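Local coordinates for protein putative metal-dependent phosphoesterase (Bifidobacterium adolescentis, PDB 3O0F) that hydrolyses phosphoesters at a trinuclear iron-zinc centre of the PHP family, and may act on nucleotides or nucleic acid ends, at residues 18-23 with 73-78; 48-53 with 261-266; 233-238 with 267-272. One frame throughout, in Å; residues are numbered along the deposited sequence.

Contact 1 of 3, residues 18-23 with 73-78; sequences HCHTVF and GTEITA. With FE (Fe (III) ion), chain E; FE (Fe (III) ion), chain D.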
loop_
_atom_site.group_PDB
_atom_site.type_symbol
_atom_site.label_atom_id
_atom_site.label_comp_id
_atom_site.label_asym_id
_atom_site.label_seq_id
_atom_site.Cartn_x
_atom_site.Cartn_y
_atom_site.Cartn_z
ATOM N N HIS A 18 5.776 -0.129 -5.297
ATOM C CA HIS A 18 4.525 -0.477 -4.630
ATOM C C HIS A 18 4.420 -2.002 -4.411
ATOM O O HIS A 18 3.765 -2.694 -5.191
ATOM C CB HIS A 18 3.385 0.009 -5.499
ATOM C CG HIS A 18 2.077 0.112 -4.792
ATOM N ND1 HIS A 18 1.040 0.905 -5.264
ATOM C CD2 HIS A 18 1.614 -0.504 -3.675
ATOM C CE1 HIS A 18 0.012 0.792 -4.438
ATOM N NE2 HIS A 18 0.336 -0.055 -3.472
ATOM N N CYS A 19 5.067 -2.508 -3.364
ATOM C CA CYS A 19 5.175 -3.960 -3.122
ATOM C C CYS A 19 4.886 -4.249 -1.645
ATOM O O CYS A 19 5.391 -3.538 -0.768
ATOM C CB CYS A 19 6.557 -4.487 -3.486
ATOM S SG CYS A 19 7.104 -4.054 -5.142
ATOM N N HIS A 20 4.033 -5.254 -1.399
ATOM C CA HIS A 20 3.620 -5.683 -0.065
ATOM C C HIS A 20 4.230 -7.041 0.318
ATOM O O HIS A 20 4.477 -7.876 -0.550
ATOM C CB HIS A 20 2.098 -5.776 -0.026
ATOM C CG HIS A 20 1.421 -4.467 -0.247
ATOM N ND1 HIS A 20 0.983 -3.679 0.777
ATOM C CD2 HIS A 20 1.126 -3.797 -1.388
ATOM C CE1 HIS A 20 0.454 -2.573 0.290
ATOM N NE2 HIS A 20 0.542 -2.613 -1.018
ATOM N N THR A 21 4.409 -7.261 1.626
ATOM C CA THR A 21 5.048 -8.434 2.158
ATOM C C THR A 21 4.202 -9.019 3.268
ATOM O O THR A 21 3.144 -8.502 3.591
ATOM C CB THR A 21 6.475 -8.095 2.720
ATOM O OG1 THR A 21 6.370 -7.431 3.994
ATOM C CG2 THR A 21 7.294 -7.247 1.678
ATOM N N VAL A 22 4.703 -10.062 3.882
ATOM C CA VAL A 22 4.107 -10.624 5.104
ATOM C C VAL A 22 3.945 -9.658 6.284
ATOM O O VAL A 22 3.144 -9.925 7.163
ATOM C CB VAL A 22 4.945 -11.876 5.632
ATOM C CG1 VAL A 22 4.788 -13.070 4.680
ATOM C CG2 VAL A 22 6.398 -11.523 5.870
ATOM N N PHE A 23 4.681 -8.545 6.315
ATOM C CA PHE A 23 4.440 -7.517 7.355
ATOM C C PHE A 23 3.109 -6.780 7.164
ATOM O O PHE A 23 2.653 -6.056 8.067
ATOM C CB PHE A 23 5.610 -6.573 7.502
ATOM C CG PHE A 23 6.807 -7.223 8.081
ATOM C CD1 PHE A 23 6.953 -7.340 9.461
ATOM C CD2 PHE A 23 7.789 -7.755 7.254
ATOM C CE1 PHE A 23 8.046 -8.018 9.993
ATOM C CE2 PHE A 23 8.883 -8.405 7.783
ATOM C CZ PHE A 23 9.003 -8.524 9.163
ATOM N N GLY A 73 9.229 2.572 2.256
ATOM C CA GLY A 73 7.914 3.153 2.115
ATOM C C GLY A 73 6.828 2.484 2.931
ATOM O O GLY A 73 7.035 1.472 3.595
ATOM N N THR A 74 5.655 3.085 2.893
ATOM C CA THR A 74 4.499 2.596 3.664
ATOM C C THR A 74 3.254 2.985 2.882
ATOM O O THR A 74 3.202 4.080 2.325
ATOM C CB THR A 74 4.414 3.260 5.030
ATOM O OG1 THR A 74 5.529 2.897 5.832
ATOM C CG2 THR A 74 3.100 2.860 5.757
ATOM N N GLU A 75 2.241 2.129 2.827
ATOM C CA GLU A 75 0.968 2.524 2.224
ATOM C C GLU A 75 0.016 2.852 3.377
ATOM O O GLU A 75 -0.310 2.014 4.213
ATOM C CB GLU A 75 0.388 1.425 1.315
ATOM C CG GLU A 75 -0.908 1.869 0.726
ATOM C CD GLU A 75 -1.428 0.988 -0.410
ATOM O OE1 GLU A 75 -0.904 -0.075 -0.590
ATOM O OE2 GLU A 75 -2.309 1.437 -1.175
ATOM N N ILE A 76 -0.393 4.106 3.438
ATOM C CA ILE A 76 -1.150 4.589 4.573
ATOM C C ILE A 76 -2.624 4.608 4.199
ATOM O O ILE A 76 -3.023 5.232 3.194
ATOM C CB ILE A 76 -0.711 6.011 4.993
ATOM C CG1 ILE A 76 0.801 6.035 5.235
ATOM C CG2 ILE A 76 -1.496 6.478 6.255
ATOM C CD1 ILE A 76 1.373 7.414 5.539
ATOM N N THR A 77 -3.419 3.973 5.054
ATOM C CA THR A 77 -4.872 3.949 4.897
ATOM C C THR A 77 -5.460 5.304 5.314
ATOM O O THR A 77 -5.171 5.794 6.398
ATOM C CB THR A 77 -5.470 2.824 5.831
ATOM O OG1 THR A 77 -4.714 1.618 5.691
ATOM C CG2 THR A 77 -6.949 2.512 5.525
ATOM N N ALA A 78 -6.272 5.907 4.463
ATOM C CA ALA A 78 -6.798 7.209 4.717
ATOM C C ALA A 78 -8.199 7.361 4.101
ATOM O O ALA A 78 -8.668 6.478 3.382
ATOM C CB ALA A 78 -5.819 8.307 4.205
HETATM FE FE FE E . -0.946 -1.406 -2.285
HETATM FE FE FE D . -3.917 0.357 -2.113
HETATM O O HOH W 1 -2.524 -0.487 -3.286
#
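His18 and Glu75 are the closest backbone neighbours of segments 18-23 and 73-78, yet their CA atoms stand 8.3 Å apart: 73-78 is part of a continuing strand, whereas 20-23 is loop or turn. An iron ion, not backbone pairing, bridges that distance. Glu75 points its CB toward the other segment, and with CG anti to the backbone N (chi1 180°) and the chain extended, its carboxylate reaches between two iron ions. OE1 binds the first iron at 2.2 Å, and OE2 binds the second. On the first iron, OE1 joins His18 NE2 at 2.2 Å and His20 NE2 at 2.3 Å, so OE1 lies only 3.0 Å from His20 NE2 because both grip one ion. OE1 meets both imidazoles at their edges, near the ring planes; the carboxylate plane is turned 77° from the His18 ring but 39° from that of His20. Water 1 also spans the irons, a second bridge beside the carboxylate, as expected of a PHP-type metal centre. On the ring edge away from the metal, His18 ND1 is hydrogen-bonded to Glu231, which should fix the ring's rotation. Asp261 completes the protein ligands of the first iron, His86 and His203 those of the second. Leu88 of strand 83-90 packs against both His18 and Glu75, helix 185-194 covers Ile76, and helix 30-39 lies against Cys19.

Contact 2 of 3, residues 48-53 with 261-266; sequences ADHDTT and DWHGKG. With ZN (zinc ion), chain C; FE (Fe (III) ion), chain E; AMP (adenosine monophosphate), chain B; EDO (1,2-ethanediol), chain G.
His50 and His263 meet through a zinc ion and almost nothing else: the buried area is a mere 36 Å², and the nearest protein atoms, His50 NE2 and His263 NE2, are 4.2 Å apart. Each NE2 binds the zinc at 2.1 Å, and the two side chains cross at about a right angle, each NE2 at the other ring's edge. Asp25 is the third protein ligand of this zinc site, which belongs to a trinuclear PHP-type centre and draws its ligands from loops that follow strands. Both histidines have CG beside the backbone N (chi1 -65° for His50), which swings the rings inward from backbones that stay well separated. The His263 ring is also held from behind: ND1 donates to Asp261 O at 2.7 Å, with the acceptor in the ring plane although the donor sits above the carbonyl plane. This bond should fix the ring's rotation and leave NE2 for the metal. Asp261 itself binds the neighbouring iron through OD1 at 2.3 Å, while OD2 accepts from water 1, so two ligands only two residues apart serve two different metals. The loop reaches the nucleotide as well, Gly266 O accepting from AMP N6 at 2.9 Å, a bond consistent with recognition of the adenine amino group. Trp262 lies with its indole face against Gly264 N (3.3 Å above the ring centre); an alanine here would probably open a gap beneath Gly264 and leave the loop that carries His263 less firmly placed. Both segments are loops that follow parallel strands, 44-47 and 255-258. Helix 30-39 packs on Trp262 through Leu33 and Gln36, strand 70-80 touches His50 through Glu75, and helix 97-124 closes over Asp51 and Thr52.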
loop_
_atom_site.group_PDB
_atom_site.type_symbol
_atom_site.label_atom_id
_atom_site.label_comp_id
_atom_site.label_asym_id
_atom_site.label_seq_id
_atom_site.Cartn_x
_atom_site.Cartn_y
_atom_site.Cartn_z
ATOM N N ALA A 48 6.347 -1.272 0.761
ATOM C CA ALA A 48 5.247 -0.301 0.996
ATOM C C ALA A 48 4.116 -0.956 1.743
ATOM O O ALA A 48 2.950 -0.807 1.374
ATOM C CB ALA A 48 4.728 0.275 -0.340
ATOM N N ASP A 49 4.437 -1.709 2.788
ATOM C CA ASP A 49 3.376 -2.342 3.555
ATOM C C ASP A 49 2.371 -1.359 4.193
ATOM O O ASP A 49 2.699 -0.204 4.462
ATOM C CB ASP A 49 3.970 -3.245 4.642
ATOM C CG ASP A 49 4.601 -4.502 4.062
ATOM O OD1 ASP A 49 3.860 -5.243 3.368
ATOM O OD2 ASP A 49 5.809 -4.728 4.300
ATOM N N HIS A 50 1.160 -1.855 4.446
ATOM C CA HIS A 50 0.055 -1.064 5.004
ATOM C C HIS A 50 0.364 -0.630 6.439
ATOM O O HIS A 50 0.666 -1.469 7.273
ATOM C CB HIS A 50 -1.217 -1.907 5.030
ATOM C CG HIS A 50 -1.703 -2.286 3.682
ATOM N ND1 HIS A 50 -2.444 -1.426 2.901
ATOM C CD2 HIS A 50 -1.558 -3.427 2.962
ATOM C CE1 HIS A 50 -2.718 -2.013 1.752
ATOM N NE2 HIS A 50 -2.215 -3.230 1.778
ATOM N N ASP A 51 0.329 0.681 6.687
ATOM C CA ASP A 51 0.327 1.280 8.049
ATOM C C ASP A 51 1.461 0.808 8.996
ATOM O O ASP A 51 1.237 0.566 10.176
ATOM C CB ASP A 51 -1.053 1.056 8.666
ATOM C CG ASP A 51 -2.164 1.538 7.758
ATOM O OD1 ASP A 51 -2.133 2.738 7.408
ATOM O OD2 ASP A 51 -3.059 0.740 7.375
ATOM N N THR A 52 2.661 0.636 8.440
ATOM C CA THR A 52 3.785 0.079 9.183
ATOM C C THR A 52 5.135 0.348 8.511
ATOM O O THR A 52 5.225 0.530 7.282
ATOM C CB THR A 52 3.632 -1.465 9.356
ATOM O OG1 THR A 52 4.584 -1.953 10.318
ATOM C CG2 THR A 52 3.811 -2.208 7.987
ATOM N N THR A 53 6.184 0.310 9.339
ATOM C CA THR A 53 7.583 0.212 8.873
ATOM C C THR A 53 8.237 -1.070 9.371
ATOM O O THR A 53 9.465 -1.186 9.389
ATOM C CB THR A 53 8.408 1.406 9.418
ATOM O OG1 THR A 53 8.374 1.376 10.859
ATOM C CG2 THR A 53 7.812 2.698 8.928
ATOM N N ASP A 261 1.724 -3.165 -7.130
ATOM C CA ASP A 261 0.876 -3.597 -6.035
ATOM C C ASP A 261 1.013 -5.117 -5.835
ATOM O O ASP A 261 0.053 -5.794 -5.538
ATOM C CB ASP A 261 -0.581 -3.253 -6.314
ATOM C CG ASP A 261 -1.246 -2.618 -5.152
ATOM O OD1 ASP A 261 -0.805 -2.885 -4.019
ATOM O OD2 ASP A 261 -2.166 -1.823 -5.380
ATOM N N TRP A 262 2.229 -5.631 -6.008
ATOM C CA TRP A 262 2.502 -7.012 -5.756
ATOM C C TRP A 262 2.204 -7.381 -4.320
ATOM O O TRP A 262 2.577 -6.667 -3.376
ATOM C CB TRP A 262 3.969 -7.266 -6.051
ATOM C CG TRP A 262 4.509 -8.638 -5.907
ATOM C CD1 TRP A 262 4.412 -9.645 -6.799
ATOM C CD2 TRP A 262 5.390 -9.092 -4.873
ATOM N NE1 TRP A 262 5.147 -10.733 -6.369
ATOM C CE2 TRP A 262 5.800 -10.389 -5.215
ATOM C CE3 TRP A 262 5.887 -8.510 -3.691
ATOM C CZ2 TRP A 262 6.623 -11.136 -4.399
ATOM C CZ3 TRP A 262 6.739 -9.246 -2.889
ATOM C CH2 TRP A 262 7.096 -10.555 -3.253
ATOM N N HIS A 263 1.545 -8.521 -4.177
ATOM C CA HIS A 263 1.298 -9.135 -2.891
ATOM C C HIS A 263 1.717 -10.604 -2.958
ATOM O O HIS A 263 1.190 -11.444 -2.223
ATOM C CB HIS A 263 -0.200 -9.062 -2.566
ATOM C CG HIS A 263 -0.714 -7.694 -2.235
ATOM N ND1 HIS A 263 -0.755 -6.651 -3.132
ATOM C CD2 HIS A 263 -1.277 -7.226 -1.099
ATOM C CE1 HIS A 263 -1.302 -5.597 -2.561
ATOM N NE2 HIS A 263 -1.629 -5.923 -1.327
ATOM N N GLY A 264 2.629 -10.932 -3.863
ATOM C CA GLY A 264 3.046 -12.311 -4.038
ATOM C C GLY A 264 1.901 -13.155 -4.564
ATOM O O GLY A 264 1.201 -12.770 -5.512
ATOM N N LYS A 265 1.649 -14.275 -3.894
ATOM C CA LYS A 265 0.533 -15.145 -4.252
ATOM C C LYS A 265 -0.841 -14.580 -3.868
ATOM O O LYS A 265 -1.857 -15.156 -4.257
ATOM C CB LYS A 265 0.715 -16.547 -3.626
ATOM C CG LYS A 265 2.001 -17.232 -4.078
ATOM C CD LYS A 265 2.101 -18.673 -3.573
ATOM N N GLY A 266 -0.886 -13.480 -3.117
ATOM C CA GLY A 266 -2.165 -12.910 -2.662
ATOM C C GLY A 266 -2.992 -12.200 -3.723
ATOM O O GLY A 266 -4.165 -11.920 -3.527
HETATM ZN ZN ZN C . -2.201 -4.746 0.292
HETATM FE FE FE E . -0.946 -1.406 -2.285
HETATM P P AMP B . -8.946 -3.665 4.430
HETATM O O1P AMP B . -8.041 -2.489 4.372
HETATM O O2P AMP B . -8.654 -4.465 5.673
HETATM O O3P AMP B . -10.429 -3.347 4.225
HETATM O "O5'" AMP B . -8.527 -4.617 3.207
HETATM C "C5'" AMP B . -8.749 -4.199 1.882
HETATM C "C4'" AMP B . -7.466 -4.418 1.140
HETATM O "O4'" AMP B . -7.258 -5.812 0.786
HETATM C "C3'" AMP B . -7.448 -3.608 -0.153
HETATM O "O3'" AMP B . -6.551 -2.516 0.008
HETATM C "C2'" AMP B . -6.847 -4.652 -1.078
HETATM O "O2'" AMP B . -6.530 -4.426 -2.452
HETATM C "C1'" AMP B . -6.271 -5.788 -0.244
HETATM N N9 AMP B . -6.152 -7.054 -0.991
HETATM C C8 AMP B . -5.125 -7.901 -0.886
HETATM N N7 AMP B . -5.316 -8.970 -1.688
HETATM C C5 AMP B . -6.489 -8.809 -2.322
HETATM C C6 AMP B . -7.280 -9.565 -3.308
HETATM N N6 AMP B . -6.843 -10.764 -3.813
HETATM N N1 AMP B . -8.463 -9.032 -3.676
HETATM C C2 AMP B . -8.936 -7.865 -3.205
HETATM N N3 AMP B . -8.263 -7.124 -2.314
HETATM C C4 AMP B . -7.050 -7.536 -1.854
HETATM C C1 EDO G . 6.511 -12.207 -9.325
HETATM O O1 EDO G . 5.175 -11.617 -9.455
HETATM C C2 EDO G . 6.536 -13.566 -8.625
HETATM O O2 EDO G . 6.375 -13.457 -7.184
HETATM O O HOH W 1 -2.524 -0.487 -3.286
#

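Contact 3 of 3, residues 233-238 with 267-272; sequences WHRGNP and KPNGLG. With AMP (adenosine monophosphate), chain B; EDO (1,2-ethanediol), chain G; PO4 (phosphate ion), chain F.
Arg235 and Asn269 mark the nearest backbone approach of these two loops, 8.1 Å between CA atoms, and their side chains fill the distance. The guanidinium of Arg235 and the amide of Asn269 are stacked, their planes 24° apart, with Asn269 OD1 3.6 Å above one guanidinium face and offset toward its rim. The aliphatic part of the arginine joins in, CD lying 3.5 Å from Asn269 ND2, and Pro268 CG touches the end of the group at NH1, 3.8 Å away. Arg235 gets there with CG between the backbone N and the carbonyl carbon (chi1 70°) and a bend at chi3. Its charge is answered by a salt bridge from NH2 to Glu273, whose OE1 also accepts from Gly270 N; Asn269 ND2 meanwhile donates to Ser260 O, which probably helps fix the amide's rotation. The arginine is carried by a type I beta turn from His234 to Asn237, closed by Asn237 N to His234 O, while Gly236 N donates to His234 ND1 at 2.9 Å. The turn follows strand 229-233 and leads into helix 239-252, with Pro238 at its N-cap; the partner loop follows strand 255-258, so both loops extend from neighbouring parallel strands at the metal-bearing end of the sheet. Lys267 runs out extended from the second loop into the AMP pocket, CG packing 3.5 Å from AMP N7. Its NZ donates weakly to AMP O2' at 3.3 Å, and lies so close to a bound phosphate ion that the bond there is doubtful. Farther along, Leu271 rests on Cys19 and helix 30-39.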
loop_
_atom_site.group_PDB
_atom_site.type_symbol
_atom_site.label_atom_id
_atom_site.label_comp_id
_atom_site.label_asym_id
_atom_site.label_seq_id
_atom_site.Cartn_x
_atom_site.Cartn_y
_atom_site.Cartn_z
ATOM N N TRP A 233 0.876 4.724 -13.234
ATOM C CA TRP A 233 1.096 3.453 -13.916
ATOM C C TRP A 233 0.752 2.334 -12.942
ATOM O O TRP A 233 1.590 1.889 -12.150
ATOM C CB TRP A 233 2.514 3.346 -14.431
ATOM C CG TRP A 233 3.053 4.625 -15.040
ATOM C CD1 TRP A 233 4.144 5.310 -14.641
ATOM C CD2 TRP A 233 2.520 5.323 -16.166
ATOM N NE1 TRP A 233 4.344 6.404 -15.468
ATOM C CE2 TRP A 233 3.348 6.437 -16.401
ATOM C CE3 TRP A 233 1.423 5.098 -17.016
ATOM C CZ2 TRP A 233 3.108 7.350 -17.446
ATOM C CZ3 TRP A 233 1.180 5.995 -18.056
ATOM C CH2 TRP A 233 2.027 7.108 -18.260
ATOM N N HIS A 234 -0.508 1.897 -13.003
ATOM C CA HIS A 234 -1.057 0.928 -12.056
ATOM C C HIS A 234 -2.210 0.238 -12.760
ATOM O O HIS A 234 -2.993 0.876 -13.454
ATOM C CB HIS A 234 -1.536 1.623 -10.794
ATOM C CG HIS A 234 -2.006 0.696 -9.700
ATOM N ND1 HIS A 234 -3.244 0.100 -9.709
ATOM C CD2 HIS A 234 -1.422 0.323 -8.534
ATOM C CE1 HIS A 234 -3.387 -0.646 -8.628
ATOM N NE2 HIS A 234 -2.304 -0.513 -7.887
ATOM N N ARG A 235 -2.313 -1.068 -12.586
ATOM C CA ARG A 235 -3.341 -1.846 -13.297
ATOM C C ARG A 235 -4.778 -1.414 -12.966
ATOM O O ARG A 235 -5.655 -1.607 -13.798
ATOM C CB ARG A 235 -3.178 -3.349 -13.037
ATOM C CG ARG A 235 -3.524 -3.825 -11.599
ATOM C CD ARG A 235 -3.897 -5.295 -11.597
ATOM N NE ARG A 235 -2.837 -6.132 -12.186
ATOM C CZ ARG A 235 -3.010 -7.375 -12.643
ATOM N NH1 ARG A 235 -4.184 -7.984 -12.596
ATOM N NH2 ARG A 235 -1.990 -8.019 -13.132
ATOM N N GLY A 236 -5.002 -0.806 -11.807
ATOM C CA GLY A 236 -6.311 -0.243 -11.430
ATOM C C GLY A 236 -6.732 1.099 -12.056
ATOM O O GLY A 236 -7.909 1.519 -11.931
ATOM N N ASN A 237 -5.797 1.793 -12.711
ATOM C CA ASN A 237 -6.123 3.039 -13.424
ATOM C C ASN A 237 -6.409 2.799 -14.922
ATOM O O ASN A 237 -5.481 2.596 -15.709
ATOM C CB ASN A 237 -4.969 4.067 -13.299
ATOM C CG ASN A 237 -4.762 4.618 -11.882
ATOM O OD1 ASN A 237 -5.694 4.720 -11.051
ATOM N ND2 ASN A 237 -3.499 5.037 -11.606
ATOM N N PRO A 238 -7.686 2.923 -15.356
ATOM C CA PRO A 238 -7.979 2.895 -16.792
ATOM C C PRO A 238 -7.390 4.065 -17.595
ATOM O O PRO A 238 -7.008 5.079 -17.011
ATOM C CB PRO A 238 -9.511 2.941 -16.877
ATOM C CG PRO A 238 -10.012 2.987 -15.472
ATOM C CD PRO A 238 -8.877 3.244 -14.549
ATOM N N LYS A 267 -2.378 -11.884 -4.849
ATOM C CA LYS A 267 -3.052 -11.206 -5.939
ATOM C C LYS A 267 -2.443 -11.685 -7.249
ATOM O O LYS A 267 -1.349 -12.189 -7.260
ATOM C CB LYS A 267 -2.846 -9.683 -5.837
ATOM C CG LYS A 267 -3.735 -8.926 -4.855
ATOM C CD LYS A 267 -3.565 -7.430 -5.092
ATOM C CE LYS A 267 -4.339 -6.539 -4.142
ATOM N NZ LYS A 267 -4.104 -5.126 -4.556
ATOM N N PRO A 268 -3.144 -11.486 -8.367
ATOM C CA PRO A 268 -2.543 -11.778 -9.664
ATOM C C PRO A 268 -1.421 -10.799 -10.088
ATOM O O PRO A 268 -0.637 -11.137 -10.991
ATOM C CB PRO A 268 -3.732 -11.660 -10.611
ATOM C CG PRO A 268 -4.623 -10.675 -9.955
ATOM C CD PRO A 268 -4.494 -10.900 -8.502
ATOM N N ASN A 269 -1.321 -9.634 -9.438
ATOM C CA ASN A 269 -0.338 -8.558 -9.818
ATOM C C ASN A 269 1.101 -9.107 -9.861
ATOM O O ASN A 269 1.587 -9.703 -8.888
ATOM C CB ASN A 269 -0.423 -7.373 -8.825
ATOM C CG ASN A 269 -1.768 -6.754 -8.802
ATOM O OD1 ASN A 269 -2.775 -7.478 -8.817
ATOM N ND2 ASN A 269 -1.836 -5.436 -8.790
ATOM N N GLY A 270 1.749 -8.969 -11.012
ATOM C CA GLY A 270 3.133 -9.397 -11.194
ATOM C C GLY A 270 4.153 -8.369 -10.761
ATOM O O GLY A 270 4.017 -7.186 -11.060
ATOM N N LEU A 271 5.200 -8.838 -10.081
ATOM C CA LEU A 271 6.251 -7.977 -9.594
ATOM C C LEU A 271 6.808 -7.327 -10.820
ATOM O O LEU A 271 7.040 -8.003 -11.819
ATOM C CB LEU A 271 7.359 -8.759 -8.874
ATOM C CG LEU A 271 8.503 -7.987 -8.183
ATOM C CD1 LEU A 271 7.981 -6.986 -7.179
ATOM C CD2 LEU A 271 9.421 -9.034 -7.472
ATOM N N GLY A 272 6.936 -6.017 -10.779
ATOM C CA GLY A 272 7.494 -5.302 -11.909
ATOM C C GLY A 272 6.578 -4.981 -13.053
ATOM O O GLY A 272 7.035 -4.411 -14.041
HETATM P P AMP B . -8.946 -3.665 4.430
HETATM O O1P AMP B . -8.041 -2.489 4.372
HETATM O O2P AMP B . -8.654 -4.465 5.673
HETATM O O3P AMP B . -10.429 -3.347 4.225
HETATM O "O5'" AMP B . -8.527 -4.617 3.207
HETATM C "C5'" AMP B . -8.749 -4.199 1.882
HETATM C "C4'" AMP B . -7.466 -4.418 1.140
HETATM O "O4'" AMP B . -7.258 -5.812 0.786
HETATM C "C3'" AMP B . -7.448 -3.608 -0.153
HETATM O "O3'" AMP B . -6.551 -2.516 0.008
HETATM C "C2'" AMP B . -6.847 -4.652 -1.078
HETATM O "O2'" AMP B . -6.530 -4.426 -2.452
HETATM C "C1'" AMP B . -6.271 -5.788 -0.244
HETATM N N9 AMP B . -6.152 -7.054 -0.991
HETATM C C8 AMP B . -5.125 -7.901 -0.886
HETATM N N7 AMP B . -5.316 -8.970 -1.688
HETATM C C5 AMP B . -6.489 -8.809 -2.322
HETATM C C6 AMP B . -7.280 -9.565 -3.308
HETATM N N6 AMP B . -6.843 -10.764 -3.813
HETATM N N1 AMP B . -8.463 -9.032 -3.676
HETATM C C2 AMP B . -8.936 -7.865 -3.205
HETATM N N3 AMP B . -8.263 -7.124 -2.314
HETATM C C4 AMP B . -7.050 -7.536 -1.854
HETATM C C1 EDO G . 6.511 -12.207 -9.325
HETATM O O1 EDO G . 5.175 -11.617 -9.455
HETATM C C2 EDO G . 6.536 -13.566 -8.625
HETATM O O2 EDO G . 6.375 -13.457 -7.184
HETATM P P PO4 F . -3.776 -2.965 -1.536
HETATM O O1 PO4 F . -4.428 -3.479 -2.807
HETATM O O2 PO4 F . -4.506 -1.689 -1.155
HETATM O O3 PO4 F . -3.637 -4.058 -0.448
HETATM O O4 PO4 F . -2.337 -2.670 -1.724
#

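Overall arrangement
Contacts 1 and 2 are centred about 4 Å apart and share the first iron and water 1. Their segments alternate along the chain, and each supplies ligands to the same metal cluster: His18 NE2 approaches Asp261 OD1 to 3.1 Å on that iron, and His20 CE1 lies 3.1 Å from His50 NE2 beside the zinc. Contact 3 is centred about 13 Å from contact 2 and about 15 Å from contact 1, whose Cys19 SG packs on Leu271 CD1 at 3.7 Å. It reaches the cluster as a second shell, His234 NE2 probably hydrogen-bonding Asp261 OD2 at 2.8 Å. The AMP pocket links contacts 2 and 3 through Gly266 and Lys267, illustrating how separate loops build one active site.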